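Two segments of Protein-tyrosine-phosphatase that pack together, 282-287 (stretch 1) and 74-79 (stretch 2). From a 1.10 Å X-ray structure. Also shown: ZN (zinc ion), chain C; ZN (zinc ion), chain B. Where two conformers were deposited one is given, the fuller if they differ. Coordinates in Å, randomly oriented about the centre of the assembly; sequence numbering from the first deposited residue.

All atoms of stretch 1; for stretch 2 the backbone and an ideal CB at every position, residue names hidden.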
ATOM      1  N   ILE A 282      15.978  -5.691  -3.772  1.00 12.17           N
ATOM      2  CA  ILE A 282      15.083  -5.026  -2.830  1.00 11.62           C
ATOM      3  C   ILE A 282      14.249  -4.004  -3.601  1.00 11.50           C
ATOM      4  O   ILE A 282      14.831  -3.231  -4.383  1.00 12.30           O
ATOM      5  CB  ILE A 282      15.820  -4.356  -1.656  1.00 12.72           C
ATOM      6  CG1 ILE A 282      16.685  -5.388  -0.924  1.00 14.96           C
ATOM      7  CG2 ILE A 282      14.865  -3.704  -0.661  1.00 13.43           C
ATOM      8  CD1 ILE A 282      17.637  -4.785   0.105  1.00 17.77           C
ATOM      9  N   VAL A 283      12.953  -4.073  -3.450  1.00 10.07           N
ATOM     10  CA  VAL A 283      11.997  -3.216  -4.144  1.00 10.14           C
ATOM     11  C   VAL A 283      11.400  -2.260  -3.116  1.00  9.89           C
ATOM     12  O   VAL A 283      10.848  -2.725  -2.090  1.00 10.38           O
ATOM     13  CB  VAL A 283      10.935  -4.091  -4.777  1.00 10.36           C
ATOM     14  CG1 VAL A 283       9.768  -3.216  -5.342  1.00 12.08           C
ATOM     15  CG2 VAL A 283      11.508  -4.889  -5.904  1.00 11.93           C
ATOM     16  N   VAL A 284      11.517  -0.967  -3.391  1.00 10.65           N
ATOM     17  CA  VAL A 284      11.070   0.045  -2.448  1.00 10.24           C
ATOM     18  C   VAL A 284      10.287   1.163  -3.161  1.00 10.81           C
ATOM     19  O   VAL A 284      10.485   1.412  -4.367  1.00 11.13           O
ATOM     20  CB  VAL A 284      12.242   0.707  -1.704  1.00 11.32           C
ATOM     21  CG1 VAL A 284      13.020  -0.348  -0.951  1.00 12.86           C
ATOM     22  CG2 VAL A 284      13.185   1.457  -2.655  1.00 14.26           C
ATOM     23  N   GLY A 285       9.440   1.790  -2.392  1.00 10.67           N
ATOM     24  CA  GLY A 285       8.730   2.998  -2.832  1.00 11.46           C
ATOM     25  C   GLY A 285       9.318   4.216  -2.159  1.00 10.86           C
ATOM     26  O   GLY A 285      10.575   4.347  -2.105  1.00 12.30           O
ATOM     27  N   HIS A 286       8.464   5.102  -1.643  1.00 10.60           N
ATOM     28  CA  HIS A 286       8.689   6.191  -0.731  1.00 10.53           C
ATOM     29  C   HIS A 286       9.429   7.388  -1.290  1.00 11.54           C
ATOM     30  O   HIS A 286       9.048   8.517  -0.977  1.00 11.82           O
ATOM     31  CB  HIS A 286       9.391   5.699   0.556  1.00 10.90           C
ATOM     32  CG  HIS A 286       9.572   6.680   1.654  1.00 11.25           C
ATOM     33  ND1 HIS A 286       8.599   7.371   2.306  1.00 10.81           N
ATOM     34  CD2 HIS A 286      10.730   7.046   2.283  1.00 13.01           C
ATOM     35  CE1 HIS A 286       9.180   8.110   3.222  1.00 12.39           C
ATOM     36  NE2 HIS A 286      10.489   7.951   3.263  1.00 14.92           N
ATOM     37  N   THR A 287      10.505   7.172  -1.994  1.00 12.66           N
ATOM     38  CA  THR A 287      11.351   8.182  -2.594  1.00 13.50           C
ATOM     39  C   THR A 287      11.044   8.256  -4.091  1.00 13.20           C
ATOM     40  O   THR A 287      11.407   7.366  -4.849  1.00 14.11           O
ATOM     41  CB  THR A 287      12.835   7.893  -2.301  1.00 13.62           C
ATOM     42  OG1 THR A 287      13.033   7.700  -0.908  1.00 14.39           O
ATOM     43  CG2 THR A 287      13.678   9.105  -2.754  1.00 17.35           C
ATOM     44  N   UNK A  74       3.792  -8.313  -9.725  1.00  9.85           N
ATOM     45  CA  UNK A  74       3.826  -6.914 -10.121  1.00 10.25           C
ATOM     46  C   UNK A  74       3.930  -6.058  -8.878  1.00  9.60           C
ATOM     47  O   UNK A  74       3.319  -6.323  -7.833  1.00 10.35           O
ATOM     48  CB  UNK A  74       2.591  -6.537 -10.942  1.00 10.25           C
ATOM     49  N   UNK A  75       4.726  -4.984  -8.955  1.00  9.38           N
ATOM     50  CA  UNK A  75       4.915  -4.098  -7.822  1.00  9.33           C
ATOM     51  C   UNK A  75       4.749  -2.650  -8.242  1.00  9.41           C
ATOM     52  O   UNK A  75       5.134  -2.256  -9.356  1.00 10.31           O
ATOM     53  CB  UNK A  75       6.293  -4.315  -7.193  1.00  9.33           C
ATOM     54  N   UNK A  76       4.215  -1.869  -7.338  1.00  9.26           N
ATOM     55  CA  UNK A  76       3.962  -0.440  -7.532  1.00  8.99           C
ATOM     56  C   UNK A  76       3.741   0.176  -6.174  1.00  9.17           C
ATOM     57  O   UNK A  76       3.623  -0.509  -5.167  1.00  9.47           O
ATOM     58  CB  UNK A  76       2.763  -0.192  -8.450  1.00  8.99           C
ATOM     59  N   UNK A  77       3.679   1.511  -6.090  1.00  9.35           N
ATOM     60  CA  UNK A  77       3.703   2.154  -4.778  1.00  9.22           C
ATOM     61  C   UNK A  77       3.308   3.608  -4.860  1.00  8.87           C
ATOM     62  O   UNK A  77       3.273   4.219  -5.911  1.00  9.38           O
ATOM     63  CB  UNK A  77       5.092   2.032  -4.148  1.00  9.22           C
ATOM     64  N   UNK A  78       3.005   4.177  -3.702  1.00  8.69           N
ATOM     65  CA  UNK A  78       2.870   5.623  -3.505  1.00  8.53           C
ATOM     66  C   UNK A  78       1.812   6.224  -4.423  1.00  7.67           C
ATOM     67  O   UNK A  78       1.977   7.262  -5.055  1.00  9.68           O
ATOM     68  CB  UNK A  78       4.213   6.316  -3.742  1.00  8.53           C
ATOM     69  N   UNK A  79       0.640   5.565  -4.445  1.00  8.40           N
ATOM     70  CA  UNK A  79      -0.475   6.113  -5.214  1.00  8.49           C
ATOM     71  C   UNK A  79      -0.948   7.465  -4.654  1.00  7.92           C
ATOM     72  O   UNK A  79      -1.391   8.299  -5.428  1.00  9.11           O
ATOM     73  CB  UNK A  79      -1.637   5.118  -5.226  1.00  8.49           C
TER
HETATM   74 ZN    ZN C 402       6.506   7.247   1.911  1.00  9.44          ZN
HETATM   75 ZN    ZN B 401       4.892   8.352  -0.672  1.00  9.88          ZN

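The two segments run nearly parallel, their end-to-end directions 8° apart. Position 74 lies in a strand, with extended backbone angles (-122/141), and its ideal CB has no atom of stretch 1 within 5.5 Å. Stretch 1 therefore sets no requirement, although beta-branched residues are common in such a conformation. The deposited residue is Val74, with chi1 in the p well.

Position 75 is different. Its CA-to-CB bond points toward stretch 1, and the ideal CB is already 4.1 Å from Val283 CG1, close to van der Waals distance. What stretch 1 offers is a methyl group, with no polar partner, so a small apolar side chain fits; a longer one would be acceptable only if it turned aside from that methyl. The residue is Ala75, whose CB lies 4.1 Å from Val283 CG1. This is a simple apolar contact, made although the CA atoms of the two residues are 8.0 Å apart.

At position 76 the strand's alternation turns CB away from stretch 1, and nothing of that segment lies within 5.5 Å. Its backbone (-163/171) is almost fully extended, which many residues tolerate. Leu76 occupies it, its side chain staying well clear of stretch 1.

Position 77 again points toward stretch 1, now opposite Gly285, with the two CA atoms 5.5 Å apart. The ideal CB is 4.0 Å from Gly285 CA, so the space left is shallow. Alanine, serine or perhaps cysteine would suit; a bulky side chain would have to bend away. The residue is Ser77, and its OG packs 3.6 Å from Gly285 CA. The absence of a side chain on Gly285 matters here: an ideal CB there would fall 2.1 Å from Ser77 OG, a clash. The hydroxyl also donates a hydrogen bond to the side chain of position 78.

Position 78 has positive phi (58/48), a left-handed conformation that favours glycine, asparagine and aspartate among the residues. CB points toward stretch 1, 4.9 Å from His286 N, a potential donor, and the zinc ion of chain B lies on the same side. An acidic side chain of short reach can serve both; asparagine could accept the hydrogen bond but would bring no negative charge to the metal. The residue is Asp78. Its OD2 accepts a nearly straight hydrogen bond from His286 N (2.8 Å, 171°) and another from Ser77 OG, 2.6 Å from Asp78 OD2, while Asp78 OD1 binds the chain B zinc at 2.0 Å. His286 ND1 binds the chain C zinc at 2.1 Å, and water 1 joins both ions, so the hydrogen bond ties the backbone of one zinc ligand, His286, to the side chain of the other, Asp78.

Position 79 has helix-like angles (-64/-34) and a CB out of reach of stretch 1, which leaves the choice open. Val79 is found there and makes no contact with it.

Stretch 2 (74-79) VALSDV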
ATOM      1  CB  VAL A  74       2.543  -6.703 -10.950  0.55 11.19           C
ATOM      2  CG1 VAL A  74       1.259  -6.840 -10.127  0.55 12.31           C
ATOM      3  CG2 VAL A  74       2.570  -5.330 -11.568  0.55 10.47           C
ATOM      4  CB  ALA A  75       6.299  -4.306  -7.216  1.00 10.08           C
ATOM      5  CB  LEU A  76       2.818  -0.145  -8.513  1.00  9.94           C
ATOM      6  CG  LEU A  76       1.403  -0.548  -8.013  1.00 10.42           C
ATOM      7  CD1 LEU A  76       0.358   0.004  -8.977  1.00 13.50           C
ATOM      8  CD2 LEU A  76       1.191  -2.042  -7.915  1.00 13.26           C
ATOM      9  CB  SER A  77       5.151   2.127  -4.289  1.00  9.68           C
ATOM     10  OG  SER A  77       5.236   2.327  -2.891  1.00 10.33           O
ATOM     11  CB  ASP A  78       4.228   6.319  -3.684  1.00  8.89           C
ATOM     12  CG  ASP A  78       5.202   5.930  -2.578  1.00  8.59           C
ATOM     13  OD1 ASP A  78       5.289   6.606  -1.536  1.00  8.98           O
ATOM     14  OD2 ASP A  78       5.860   4.864  -2.743  1.00  9.50           O
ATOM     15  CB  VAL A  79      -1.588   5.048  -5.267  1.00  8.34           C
ATOM     16  CG1 VAL A  79      -2.881   5.594  -5.822  1.00  9.70           C
ATOM     17  CG2 VAL A  79      -1.140   3.819  -6.046  1.00  9.15           C
TER
HETATM   18  O   HOH W   1       6.410   8.661   0.554  1.00 11.73           O
HETATM   19  O   HOH W   2       5.754   9.363  -2.321  1.00 11.30           O
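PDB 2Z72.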